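Local structure of lactaldehyde dehydrogenase (Methanocaldococcus jannaschii, 3PQA) at residues Ala66-Glu71 and Glu181-Lys186; Glu74-Ile79 and Cys173-Lys178; Val260-Lys265 and Ala398-Asp403. The protein catalyses the NAD-dependent oxidation of lactaldehyde to lactate, a step in the biosynthesis of coenzyme F420. One frame throughout, in Å; residues are numbered along the deposited sequence.

Contact 1: residues Ala66-Glu71 and Glu181-Lys186; sequences AKQIKE and ENALKK
Gln68 and Asn182 meet through an amide-to-amide hydrogen bond between helix 55-71 and helix 171-186. It is the one hydrogen bond between segments 66-71 and 181-186. Asn182 ND2 donates to Gln68 OE1 over 3.0 Å. The bond is nearly straight at the hydrogen, with an N-H...O angle of 166°. The acceptor lies in the amide plane of Asn182. Seen from Gln68, the donor is tilted 27° from the carbonyl plane. The two amide planes are turned 32° against each other, so the groups are neither coplanar nor stacked. Asn182 CB backs the bond, 3.4 Å from Gln68 OE1 and 3.6 Å from Gln68 NE2. Ala183 CB lies 4.0 Å from Gln68 NE2.

Gln68 gets there by an extended chain. Its CG stands anti to the carbonyl carbon, and beyond CG the chain runs straight across to helix 171-186. This carries the amide to the neighbouring backbone, although Gln68 CA and Ala183 CA are 8.7 Å apart. The other end of the amide is held as well. Gln68 NE2 donates to Asn64 OD1, one turn earlier on its own helix. It also donates to the carbonyl O of Ile179, a second link to helix 171-186. Around this polar group Ala183 rests on Asn64 and Ile65, and Leu184 on Ile61.

Helix 171-186 lies between the parallel strands 160-165 and 194-196, a beta-alpha-beta crossover. This is consistent with the Rossmann-like NAD-binding domain of the family, and helix 55-71 packs on that helix. With bonds at both OE1 and NE2, the Gln68 amide has a defined flip. Its oxygen takes an N-H from Asn182, while its nitrogen serves two oxygens.

Contact 2: residues Glu74-Ile79 and Cys173-Lys178; sequences EELAKI and CIELAK
Glu175 lies against Leu76 and Ile79 where two helices of the aldehyde dehydrogenase fold pack nearly antiparallel. The short segments 74-79 and 173-178 run at 151° to each other, with axes 10.9 Å apart at closest approach. The aliphatic part of Glu175 makes the packing. Leu76 reaches over obliquely and sets CD2 at 3.7 Å from Glu175 CB. Ile79 meets the same chain at about a right angle, with CD1 3.6 Å from Glu175 CG. Successive carbons of one glutamate thus serve two apolar partners. Leu76 and Ile79 also pack on Val172, of the same helix as Glu175, and Leu76 touches Val95 of helix 88-111.

Glu175 CG stands beside the backbone N, anti to the carbonyl carbon, against Ile79. The bend at the second torsion (chi2 -44°) then turns the carboxylate off the apolar contact. There it lies near Glu75, a like charge, with Glu75 OE1 4.3 Å from Glu175 OE1. A salt bridge from Lys178, one turn on, probably offsets part of this repulsion. An alanine in place of Glu175 would probably leave Ile79 CD1 without its methylene partner and Lys178 without its carboxylate mate. In that salt bridge Lys178 NZ grips Glu175 OE2 at 3.1 Å from the syn side, 16° out of the carboxylate plane.

Contact 3: residues Val260-Lys265 and Ala398-Asp403; sequences VNALIK and AIFTND
Helix 256-268 lies between the parallel strands 246-250 and 278-284 and packs over the sheet that holds strand 396-400, as in the catalytic domain of the family. Phe400 of that strand points its ring at the helix. Ala262 and Leu263 receive the outer end of the ring. Ala262 CB comes at the ring edge, near its plane, 3.7 Å from Phe400 CE2. The Leu263 and Phe400 side chains come from opposite directions, and Leu263 CD2 meets the ring obliquely, 3.8 Å from Phe400 CE1. The branch carbon Leu263 CG is 4.0 Å from Phe400 CZ. The ring carries CE1, CE2 and CZ to the helix because Phe400 CG is anti to its own carbonyl carbon (chi1 -67°).

Leu263 also packs on Asn248 and Val250 of strand 246-250 and on Phe291 of helix 288-300. Just past Phe400, Thr401 OG1 accepts from Asp403 N at 3.1 Å in an ST turn. Asp403 then caps helix 404-413 by accepting from Lys406 N.

No hydrogen bond joins the two segments. Helix and strand are held here by apolar contact round one aromatic ring, so the fit probably rests on shape and on the burial of the Phe400 ring and Leu263.

How the contacts relate
Contacts 1 and 2 are neighbours, their centres 12 Å apart. Both use helix 171-186, which receives helix 55-71 in contact 1 and the next helix, 73-84, in contact 2. Contact 2 is nested along the chain within the loop closed by contact 1. The two touch through Ile69 CG2 and Leu76 CD1, 3.8 Å apart, and so form one apolar patch against helix 171-186. That helix joins strands 160-165 and 194-196 of one mixed sheet. Contact 3 comes later in the chain, on the separate sheet with strands 246-250 and 396-400. Its centre is 40 Å from that of contact 1. The nearest atoms of contacts 2 and 3 are about 18 Å apart, so the two regions pack independently.

Contact 1: residues Ala66-Glu71 and Glu181-Lys186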
loop_
_atom_site.group_PDB
_atom_site.type_symbol
_atom_site.label_atom_id
_atom_site.label_comp_id
_atom_site.label_asym_id
_atom_site.label_seq_id
_atom_site.Cartn_x
_atom_site.Cartn_y
_atom_site.Cartn_z
ATOM N N ALA B 66 6.320 -11.900 24.489
ATOM C CA ALA B 66 7.647 -12.088 23.907
ATOM C C ALA B 66 8.734 -12.081 24.979
ATOM O O ALA B 66 9.655 -12.899 24.944
ATOM C CB ALA B 66 7.935 -11.026 22.858
ATOM N N LYS B 67 8.635 -11.145 25.926
ATOM C CA LYS B 67 9.631 -11.047 26.983
ATOM C C LYS B 67 9.673 -12.330 27.812
ATOM O O LYS B 67 10.749 -12.862 28.083
ATOM C CB LYS B 67 9.371 -9.830 27.870
ATOM C CG LYS B 67 10.424 -9.614 28.949
ATOM C CD LYS B 67 10.210 -8.294 29.651
ATOM C CE LYS B 67 11.120 -8.165 30.867
ATOM N NZ LYS B 67 10.541 -8.834 32.080
ATOM N N GLN B 68 8.506 -12.833 28.203
ATOM C CA GLN B 68 8.449 -14.076 28.993
ATOM C C GLN B 68 9.008 -15.307 28.268
ATOM O O GLN B 68 9.695 -16.137 28.884
ATOM C CB GLN B 68 7.031 -14.381 29.433
ATOM C CG GLN B 68 6.443 -13.409 30.450
ATOM C CD GLN B 68 5.057 -13.842 30.824
ATOM O OE1 GLN B 68 4.875 -14.895 31.433
ATOM N NE2 GLN B 68 4.061 -13.070 30.411
ATOM N N ILE B 69 8.697 -15.427 26.971
ATOM C CA ILE B 69 9.203 -16.535 26.151
ATOM C C ILE B 69 10.726 -16.465 26.117
ATOM O O ILE B 69 11.403 -17.475 26.296
ATOM C CB ILE B 69 8.640 -16.508 24.704
ATOM C CG1 ILE B 69 7.127 -16.761 24.708
ATOM C CG2 ILE B 69 9.347 -17.554 23.808
ATOM C CD1 ILE B 69 6.431 -16.564 23.339
ATOM N N LYS B 70 11.256 -15.262 25.906
ATOM C CA LYS B 70 12.703 -15.056 25.913
ATOM C C LYS B 70 13.342 -15.453 27.250
ATOM O O LYS B 70 14.397 -16.099 27.262
ATOM C CB LYS B 70 13.037 -13.610 25.535
ATOM C CG LYS B 70 14.519 -13.284 25.423
ATOM C CD LYS B 70 14.707 -11.813 25.039
ATOM C CE LYS B 70 16.151 -11.349 25.157
ATOM N NZ LYS B 70 16.977 -11.884 24.047
ATOM N N GLU B 71 12.697 -15.102 28.364
ATOM C CA GLU B 71 13.237 -15.429 29.695
ATOM C C GLU B 71 13.169 -16.926 30.011
ATOM O O GLU B 71 13.936 -17.426 30.841
ATOM C CB GLU B 71 12.547 -14.610 30.791
ATOM C CG GLU B 71 12.851 -13.113 30.699
ATOM C CD GLU B 71 12.048 -12.257 31.668
ATOM O OE1 GLU B 71 10.991 -12.716 32.166
ATOM O OE2 GLU B 71 12.469 -11.105 31.915
ATOM N N GLU B 181 -1.600 -15.794 30.233
ATOM C CA GLU B 181 -2.285 -15.463 31.489
ATOM C C GLU B 181 -1.512 -14.410 32.312
ATOM O O GLU B 181 -2.102 -13.458 32.808
ATOM C CB GLU B 181 -2.552 -16.744 32.293
ATOM C CG GLU B 181 -3.268 -16.535 33.622
ATOM C CD GLU B 181 -3.425 -17.818 34.426
ATOM O OE1 GLU B 181 -3.572 -18.907 33.822
ATOM O OE2 GLU B 181 -3.401 -17.731 35.673
ATOM N N ASN B 182 -0.198 -14.575 32.447
ATOM C CA ASN B 182 0.635 -13.600 33.171
ATOM C C ASN B 182 0.575 -12.195 32.564
ATOM O O ASN B 182 0.493 -11.197 33.286
ATOM C CB ASN B 182 2.091 -14.055 33.226
ATOM C CG ASN B 182 2.288 -15.288 34.088
ATOM O OD1 ASN B 182 1.510 -15.554 35.000
ATOM N ND2 ASN B 182 3.331 -16.049 33.796
ATOM N N ALA B 183 0.624 -12.134 31.236
ATOM C CA ALA B 183 0.550 -10.864 30.512
ATOM C C ALA B 183 -0.800 -10.193 30.684
ATOM O O ALA B 183 -0.876 -8.972 30.877
ATOM C CB ALA B 183 0.832 -11.080 29.045
ATOM N N LEU B 184 -1.864 -10.986 30.602
ATOM C CA LEU B 184 -3.217 -10.470 30.779
ATOM C C LEU B 184 -3.398 -9.888 32.189
ATOM O O LEU B 184 -3.902 -8.773 32.348
ATOM C CB LEU B 184 -4.261 -11.559 30.493
ATOM C CG LEU B 184 -4.360 -12.038 29.037
ATOM C CD1 LEU B 184 -5.326 -13.218 28.909
ATOM C CD2 LEU B 184 -4.748 -10.894 28.082
ATOM N N LYS B 185 -2.946 -10.631 33.193
ATOM C CA LYS B 185 -3.002 -10.178 34.588
ATOM C C LYS B 185 -2.245 -8.871 34.801
ATOM O O LYS B 185 -2.750 -7.955 35.454
ATOM C CB LYS B 185 -2.445 -11.257 35.515
ATOM C CG LYS B 185 -3.411 -12.393 35.733
ATOM C CD LYS B 185 -2.840 -13.459 36.649
ATOM C CE LYS B 185 -3.904 -14.498 36.965
ATOM N NZ LYS B 185 -3.306 -15.839 37.210
ATOM N N LYS B 186 -1.038 -8.799 34.245
ATOM C CA LYS B 186 -0.183 -7.620 34.355
ATOM C C LYS B 186 -0.883 -6.348 33.860
ATOM O O LYS B 186 -0.733 -5.285 34.461
ATOM C CB LYS B 186 1.121 -7.854 33.595
ATOM C CG LYS B 186 2.147 -6.737 33.672
ATOM C CD LYS B 186 3.458 -7.171 33.021
ATOM C CE LYS B 186 4.490 -6.047 33.009
ATOM N NZ LYS B 186 4.940 -5.717 34.386
#

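Contact 2: residues Glu74-Ile79 and Cys173-Lys178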
loop_
_atom_site.group_PDB
_atom_site.type_symbol
_atom_site.label_atom_id
_atom_site.label_comp_id
_atom_site.label_asym_id
_atom_site.label_seq_id
_atom_site.Cartn_x
_atom_site.Cartn_y
_atom_site.Cartn_z
ATOM N N GLU B 74 15.300 -21.575 27.225
ATOM C CA GLU B 74 15.895 -22.918 27.351
ATOM C C GLU B 74 14.880 -23.955 27.842
ATOM O O GLU B 74 14.789 -25.060 27.282
ATOM C CB GLU B 74 17.157 -22.891 28.224
ATOM C CG GLU B 74 17.986 -24.191 28.196
ATOM C CD GLU B 74 18.395 -24.660 26.797
ATOM O OE1 GLU B 74 18.432 -23.856 25.837
ATOM O OE2 GLU B 74 18.709 -25.866 26.665
ATOM N N GLU B 75 14.113 -23.585 28.865
ATOM C CA GLU B 75 13.046 -24.427 29.386
ATOM C C GLU B 75 12.052 -24.809 28.298
ATOM O O GLU B 75 11.662 -25.977 28.190
ATOM C CB GLU B 75 12.315 -23.733 30.539
ATOM C CG GLU B 75 11.313 -24.629 31.264
ATOM C CD GLU B 75 10.480 -23.898 32.308
ATOM O OE1 GLU B 75 9.427 -24.445 32.699
ATOM O OE2 GLU B 75 10.868 -22.785 32.744
ATOM N N LEU B 76 11.629 -23.827 27.497
ATOM C CA LEU B 76 10.652 -24.103 26.448
ATOM C C LEU B 76 11.253 -24.998 25.366
ATOM O O LEU B 76 10.576 -25.891 24.846
ATOM C CB LEU B 76 10.104 -22.798 25.852
ATOM C CG LEU B 76 9.275 -21.923 26.803
ATOM C CD1 LEU B 76 8.995 -20.587 26.118
ATOM C CD2 LEU B 76 7.975 -22.588 27.238
ATOM N N ALA B 77 12.525 -24.762 25.041
ATOM C CA ALA B 77 13.233 -25.601 24.067
ATOM C C ALA B 77 13.304 -27.057 24.529
ATOM O O ALA B 77 13.130 -27.964 23.718
ATOM C CB ALA B 77 14.628 -25.060 23.791
ATOM N N LYS B 78 13.549 -27.267 25.825
ATOM C CA LYS B 78 13.618 -28.628 26.396
ATOM C C LYS B 78 12.275 -29.338 26.308
ATOM O O LYS B 78 12.212 -30.532 26.004
ATOM C CB LYS B 78 14.089 -28.611 27.861
ATOM C CG LYS B 78 15.474 -28.038 28.103
ATOM C CD LYS B 78 16.579 -28.979 27.676
ATOM C CE LYS B 78 17.868 -28.678 28.425
ATOM N NZ LYS B 78 18.971 -29.470 27.813
ATOM N N ILE B 79 11.199 -28.596 26.570
ATOM C CA ILE B 79 9.860 -29.146 26.440
ATOM C C ILE B 79 9.598 -29.613 25.002
ATOM O O ILE B 79 9.037 -30.685 24.799
ATOM C CB ILE B 79 8.769 -28.159 26.921
ATOM C CG1 ILE B 79 8.821 -28.023 28.451
ATOM C CG2 ILE B 79 7.376 -28.657 26.501
ATOM C CD1 ILE B 79 8.174 -26.740 28.998
ATOM N N CYS B 173 2.329 -25.613 24.743
ATOM C CA CYS B 173 1.122 -24.776 24.617
ATOM C C CYS B 173 0.517 -24.453 25.968
ATOM O O CYS B 173 -0.016 -23.351 26.168
ATOM C CB CYS B 173 0.086 -25.458 23.731
ATOM S SG CYS B 173 0.684 -25.608 22.037
ATOM N N ILE B 174 0.609 -25.408 26.893
ATOM C CA ILE B 174 0.201 -25.172 28.282
ATOM C C ILE B 174 1.115 -24.111 28.901
ATOM O O ILE B 174 0.643 -23.209 29.595
ATOM C CB ILE B 174 0.179 -26.494 29.116
ATOM C CG1 ILE B 174 -0.991 -27.373 28.660
ATOM C CG2 ILE B 174 0.065 -26.196 30.601
ATOM C CD1 ILE B 174 -0.849 -28.861 29.054
ATOM N N GLU B 175 2.411 -24.196 28.602
ATOM C CA GLU B 175 3.362 -23.189 29.065
ATOM C C GLU B 175 3.094 -21.809 28.471
ATOM O O GLU B 175 3.180 -20.802 29.177
ATOM C CB GLU B 175 4.802 -23.616 28.809
ATOM C CG GLU B 175 5.300 -24.752 29.746
ATOM C CD GLU B 175 4.902 -24.548 31.202
ATOM O OE1 GLU B 175 5.320 -23.544 31.825
ATOM O OE2 GLU B 175 4.140 -25.391 31.723
ATOM N N LEU B 176 2.773 -21.773 27.176
ATOM C CA LEU B 176 2.456 -20.497 26.519
ATOM C C LEU B 176 1.191 -19.883 27.119
ATOM O O LEU B 176 1.116 -18.664 27.292
ATOM C CB LEU B 176 2.323 -20.672 25.002
ATOM C CG LEU B 176 1.948 -19.424 24.184
ATOM C CD1 LEU B 176 3.021 -18.339 24.310
ATOM C CD2 LEU B 176 1.727 -19.802 22.722
ATOM N N ALA B 177 0.204 -20.725 27.436
ATOM C CA ALA B 177 -1.058 -20.273 28.030
ATOM C C ALA B 177 -0.837 -19.587 29.385
ATOM O O ALA B 177 -1.428 -18.533 29.656
ATOM C CB ALA B 177 -2.042 -21.437 28.162
ATOM N N LYS B 178 0.015 -20.190 30.223
ATOM C CA LYS B 178 0.442 -19.572 31.482
ATOM C C LYS B 178 1.105 -18.207 31.235
ATOM O O LYS B 178 0.805 -17.231 31.929
ATOM C CB LYS B 178 1.405 -20.494 32.231
ATOM C CG LYS B 178 0.765 -21.768 32.756
ATOM C CD LYS B 178 1.842 -22.662 33.349
ATOM C CE LYS B 178 1.290 -24.007 33.776
ATOM N NZ LYS B 178 2.415 -24.881 34.211
#

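Contact 3: residues Val260-Lys265 and Ala398-Asp403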
loop_
_atom_site.group_PDB
_atom_site.type_symbol
_atom_site.label_atom_id
_atom_site.label_comp_id
_atom_site.label_asym_id
_atom_site.label_seq_id
_atom_site.Cartn_x
_atom_site.Cartn_y
_atom_site.Cartn_z
ATOM N N VAL B 260 22.520 -30.106 -2.791
ATOM C CA VAL B 260 22.583 -31.204 -1.831
ATOM C C VAL B 260 22.449 -30.697 -0.393
ATOM O O VAL B 260 21.643 -31.228 0.376
ATOM C CB VAL B 260 23.866 -32.051 -2.012
ATOM C CG1 VAL B 260 24.029 -33.043 -0.872
ATOM C CG2 VAL B 260 23.815 -32.779 -3.352
ATOM N N ASN B 261 23.233 -29.685 -0.030
ATOM C CA ASN B 261 23.140 -29.131 1.317
ATOM C C ASN B 261 21.736 -28.626 1.627
ATOM O O ASN B 261 21.181 -28.943 2.682
ATOM C CB ASN B 261 24.211 -28.053 1.544
ATOM C CG ASN B 261 25.614 -28.642 1.567
ATOM O OD1 ASN B 261 25.796 -29.842 1.812
ATOM N ND2 ASN B 261 26.614 -27.805 1.307
ATOM N N ALA B 262 21.152 -27.892 0.680
ATOM C CA ALA B 262 19.810 -27.330 0.872
ATOM C C ALA B 262 18.783 -28.436 0.992
ATOM O O ALA B 262 17.857 -28.328 1.808
ATOM C CB ALA B 262 19.439 -26.379 -0.273
ATOM N N LEU B 263 18.948 -29.498 0.199
ATOM C CA LEU B 263 17.957 -30.577 0.186
ATOM C C LEU B 263 18.098 -31.527 1.362
ATOM O O LEU B 263 17.112 -32.130 1.778
ATOM C CB LEU B 263 17.937 -31.323 -1.158
ATOM C CG LEU B 263 17.379 -30.493 -2.327
ATOM C CD1 LEU B 263 17.791 -31.095 -3.669
ATOM C CD2 LEU B 263 15.845 -30.356 -2.248
ATOM N N ILE B 264 19.312 -31.662 1.891
ATOM C CA ILE B 264 19.523 -32.408 3.144
ATOM C C ILE B 264 18.725 -31.756 4.271
ATOM O O ILE B 264 17.991 -32.437 4.973
ATOM C CB ILE B 264 21.040 -32.560 3.498
ATOM C CG1 ILE B 264 21.700 -33.577 2.563
ATOM C CG2 ILE B 264 21.240 -32.946 4.968
ATOM C CD1 ILE B 264 21.254 -35.042 2.785
ATOM N N LYS B 265 18.834 -30.440 4.421
ATOM C CA LYS B 265 18.028 -29.701 5.408
ATOM C C LYS B 265 16.530 -29.891 5.160
ATOM O O LYS B 265 15.777 -30.276 6.061
ATOM C CB LYS B 265 18.367 -28.201 5.381
ATOM C CG LYS B 265 19.766 -27.879 5.879
ATOM C CD LYS B 265 19.981 -26.377 5.935
ATOM C CE LYS B 265 21.413 -25.974 5.543
ATOM N NZ LYS B 265 22.400 -26.021 6.659
ATOM N N ALA B 398 10.260 -26.140 -5.207
ATOM C CA ALA B 398 11.581 -25.508 -5.301
ATOM C C ALA B 398 12.233 -25.922 -6.589
ATOM O O ALA B 398 11.939 -27.009 -7.117
ATOM C CB ALA B 398 12.484 -25.892 -4.105
ATOM N N ILE B 399 13.114 -25.057 -7.070
ATOM C CA ILE B 399 13.914 -25.317 -8.262
ATOM C C ILE B 399 15.345 -24.822 -8.068
ATOM O O ILE B 399 15.575 -23.703 -7.595
ATOM C CB ILE B 399 13.288 -24.683 -9.526
ATOM C CG1 ILE B 399 14.204 -24.922 -10.731
ATOM C CG2 ILE B 399 13.024 -23.185 -9.341
ATOM C CD1 ILE B 399 13.532 -24.821 -12.034
ATOM N N PHE B 400 16.296 -25.666 -8.451
ATOM C CA PHE B 400 17.702 -25.331 -8.370
ATOM C C PHE B 400 18.192 -25.194 -9.793
ATOM O O PHE B 400 18.138 -26.155 -10.570
ATOM C CB PHE B 400 18.462 -26.425 -7.612
ATOM C CG PHE B 400 18.083 -26.512 -6.155
ATOM C CD1 PHE B 400 16.953 -27.217 -5.759
ATOM C CD2 PHE B 400 18.863 -25.871 -5.188
ATOM C CE1 PHE B 400 16.589 -27.277 -4.413
ATOM C CE2 PHE B 400 18.515 -25.929 -3.835
ATOM C CZ PHE B 400 17.384 -26.655 -3.446
ATOM N N THR B 401 18.663 -23.993 -10.133
ATOM C CA THR B 401 19.154 -23.678 -11.472
ATOM C C THR B 401 19.873 -22.341 -11.403
ATOM O O THR B 401 19.618 -21.548 -10.485
ATOM C CB THR B 401 17.996 -23.612 -12.544
ATOM O OG1 THR B 401 18.544 -23.386 -13.852
ATOM C CG2 THR B 401 16.956 -22.509 -12.216
ATOM N N ASN B 402 20.774 -22.107 -12.361
ATOM C CA ASN B 402 21.444 -20.826 -12.531
ATOM C C ASN B 402 20.917 -20.056 -13.741
ATOM O O ASN B 402 21.446 -19.005 -14.085
ATOM C CB ASN B 402 22.957 -21.046 -12.671
ATOM C CG ASN B 402 23.614 -21.397 -11.355
ATOM O OD1 ASN B 402 23.360 -20.755 -10.335
ATOM N ND2 ASN B 402 24.465 -22.416 -11.368
ATOM N N ASP B 403 19.873 -20.590 -14.385
ATOM C CA ASP B 403 19.333 -20.053 -15.644
ATOM C C ASP B 403 18.150 -19.103 -15.380
ATOM O O ASP B 403 17.123 -19.518 -14.831
ATOM C CB ASP B 403 18.888 -21.254 -16.502
ATOM C CG ASP B 403 18.495 -20.884 -17.925
ATOM O OD1 ASP B 403 17.580 -20.055 -18.119
ATOM O OD2 ASP B 403 19.073 -21.508 -18.861
#